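Local coordinates for coat protein (Tobacco streak virus, PDB 4Y6X), which self-assembles into the icosahedral viral capsid and binds the viral RNA, taking part in translation initiation and probably in packaging, at residues G77-V82 / G97-K102. Residues are numbered along the deposited sequence; the frame is centred on the assembly and turned at random.
Sequences GTFGMV and GRLGFK
Strand 77-82 and the short edge strand 99-101 pair antiparallel in one sheet of the jelly-roll barrel, their axes 4.5 Å apart at closest approach and their directions 137° apart. Four backbone hydrogen bonds join them, in two reciprocal pairs. Around Gly77 and Phe101 each N-H meets a carbonyl from above its plane. Around Phe79 and Leu99 the donors approach the carbonyls differently: Phe79 N lies 2.8 Å from Leu99 O, nearly along the C=O axis, whereas Leu99 N reaches Phe79 O in the carbonyl plane. Between them, Thr78 faces Gly100 in a non-hydrogen-bonded pair with CA atoms only 4.2 Å apart. On the Gly97 side of Leu99 the direct backbone pairing ends, and two waters link the segments: one donates to both Phe79 O and Gly97 O, the other accepts from Met81 N and donates weakly to Gly97 O.

The Phe101 side chain, its CG in the crowded position between N and carbonyl carbon (chi1 56°), folds back across the neighbouring strand. Its ring face covers Gly77, giving a CH-pi contact with CA 3.8 Å from the ring centroid. Phe79 takes the same kind of first torsion (chi1 80°); its CD1 meets the edge of the Phe101 ring, 3.8 Å from CD2, while CE1 touches Leu99 CB. On the other face, Arg98 bends at chi3 to bring NH1 within 2.8 Å of Thr78 OG1, with NE hydrogen-bonded to Pro94 O.

Phe71 on strand 63-73 of the opposing sheet meets both phenylalanine rings edge-to-face, and Trp128 adjoins Phe79. The contact thus ties an edge strand to its sheet by backbone bonds and contributes Phe79 and Phe101 to the packing between the two sheets, on a mainly apolar face with Arg107, Arg109 and a water at its margin.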
loop_
_atom_site.group_PDB
_atom_site.type_symbol
_atom_site.label_atom_id
_atom_site.label_comp_id
_atom_site.label_asym_id
_atom_site.label_seq_id
_atom_site.Cartn_x
_atom_site.Cartn_y
_atom_site.Cartn_z
ATOM N N GLY A 77 -5.523 13.691 25.694
ATOM C CA GLY A 77 -5.792 12.302 25.988
ATOM C C GLY A 77 -4.527 11.557 26.277
ATOM O O GLY A 77 -3.494 12.160 26.540
ATOM N N THR A 78 -4.606 10.233 26.207
ATOM C CA THR A 78 -3.449 9.420 26.386
ATOM C C THR A 78 -3.408 8.303 25.330
ATOM O O THR A 78 -4.407 7.973 24.709
ATOM C CB THR A 78 -3.423 8.808 27.804
ATOM O OG1 THR A 78 -4.583 8.024 27.975
ATOM C CG2 THR A 78 -3.411 9.895 28.941
ATOM N N PHE A 79 -2.230 7.747 25.130
ATOM C CA PHE A 79 -2.077 6.660 24.232
ATOM C C PHE A 79 -0.938 5.751 24.579
ATOM O O PHE A 79 0.011 6.127 25.259
ATOM C CB PHE A 79 -1.918 7.187 22.809
ATOM C CG PHE A 79 -0.539 7.657 22.490
ATOM C CD1 PHE A 79 0.004 8.820 23.088
ATOM C CD2 PHE A 79 0.209 6.963 21.568
ATOM C CE1 PHE A 79 1.287 9.279 22.754
ATOM C CE2 PHE A 79 1.483 7.393 21.248
ATOM C CZ PHE A 79 2.041 8.536 21.844
ATOM N N GLY A 80 -0.975 4.567 24.010
ATOM C CA GLY A 80 0.188 3.671 24.092
ATOM C C GLY A 80 -0.061 2.333 23.459
ATOM O O GLY A 80 -1.105 2.097 22.887
ATOM N N MET A 81 0.960 1.495 23.491
ATOM C CA MET A 81 0.920 0.169 22.882
ATOM C C MET A 81 0.445 -0.862 23.876
ATOM O O MET A 81 0.877 -0.842 25.005
ATOM C CB MET A 81 2.305 -0.198 22.355
ATOM C CG MET A 81 2.368 -1.511 21.551
ATOM S SD MET A 81 4.014 -1.700 20.737
ATOM C CE MET A 81 3.519 -1.189 19.080
ATOM N N VAL A 82 -0.445 -1.747 23.459
ATOM C CA VAL A 82 -0.911 -2.862 24.286
ATOM C C VAL A 82 -0.648 -4.199 23.609
ATOM O O VAL A 82 -0.528 -4.239 22.376
ATOM C CB VAL A 82 -2.399 -2.779 24.593
ATOM C CG1 VAL A 82 -2.691 -1.442 25.214
ATOM C CG2 VAL A 82 -3.241 -2.964 23.347
ATOM N N GLY A 97 4.146 2.421 29.712
ATOM C CA GLY A 97 4.456 3.300 28.629
ATOM C C GLY A 97 3.350 4.234 28.147
ATOM O O GLY A 97 3.530 4.849 27.113
ATOM N N ARG A 98 2.205 4.288 28.838
ATOM C CA ARG A 98 1.134 5.183 28.471
ATOM C C ARG A 98 1.687 6.593 28.483
ATOM O O ARG A 98 2.431 6.964 29.386
ATOM C CB ARG A 98 -0.005 5.083 29.465
ATOM C CG ARG A 98 -1.079 6.056 29.175
ATOM C CD ARG A 98 -2.167 6.163 30.170
ATOM N NE ARG A 98 -3.092 5.072 30.112
ATOM C CZ ARG A 98 -4.397 5.231 30.206
ATOM N NH1 ARG A 98 -4.959 6.429 30.216
ATOM N NH2 ARG A 98 -5.130 4.164 30.268
ATOM N N LEU A 99 1.355 7.393 27.479
ATOM C CA LEU A 99 1.805 8.782 27.411
ATOM C C LEU A 99 0.637 9.714 27.111
ATOM O O LEU A 99 -0.294 9.333 26.472
ATOM C CB LEU A 99 2.799 8.925 26.275
ATOM C CG LEU A 99 4.193 8.348 26.503
ATOM C CD1 LEU A 99 5.010 8.589 25.223
ATOM C CD2 LEU A 99 4.865 9.002 27.723
ATOM N N GLY A 100 0.745 10.958 27.534
ATOM C CA GLY A 100 -0.229 11.993 27.289
ATOM C C GLY A 100 0.036 12.746 25.989
ATOM O O GLY A 100 1.153 12.691 25.426
ATOM N N PHE A 101 -1.018 13.383 25.483
ATOM C CA PHE A 101 -0.945 14.346 24.381
ATOM C C PHE A 101 -1.942 15.454 24.598
ATOM O O PHE A 101 -2.859 15.304 25.374
ATOM C CB PHE A 101 -1.212 13.669 23.021
ATOM C CG PHE A 101 -2.502 12.932 22.922
ATOM C CD1 PHE A 101 -3.667 13.574 22.583
ATOM C CD2 PHE A 101 -2.542 11.580 23.104
ATOM C CE1 PHE A 101 -4.854 12.873 22.463
ATOM C CE2 PHE A 101 -3.684 10.866 22.975
ATOM C CZ PHE A 101 -4.846 11.516 22.666
ATOM N N LYS A 102 -1.737 16.559 23.892
ATOM C CA LYS A 102 -2.554 17.758 23.972
ATOM C C LYS A 102 -3.293 18.044 22.675
ATOM O O LYS A 102 -2.856 17.649 21.606
ATOM C CB LYS A 102 -1.656 18.957 24.265
ATOM C CG LYS A 102 -0.886 18.853 25.597
ATOM C CD LYS A 102 -1.846 18.625 26.771
HETATM O O HOH W 1 3.101 6.242 24.529
HETATM O O HOH W 2 3.388 2.380 25.065
#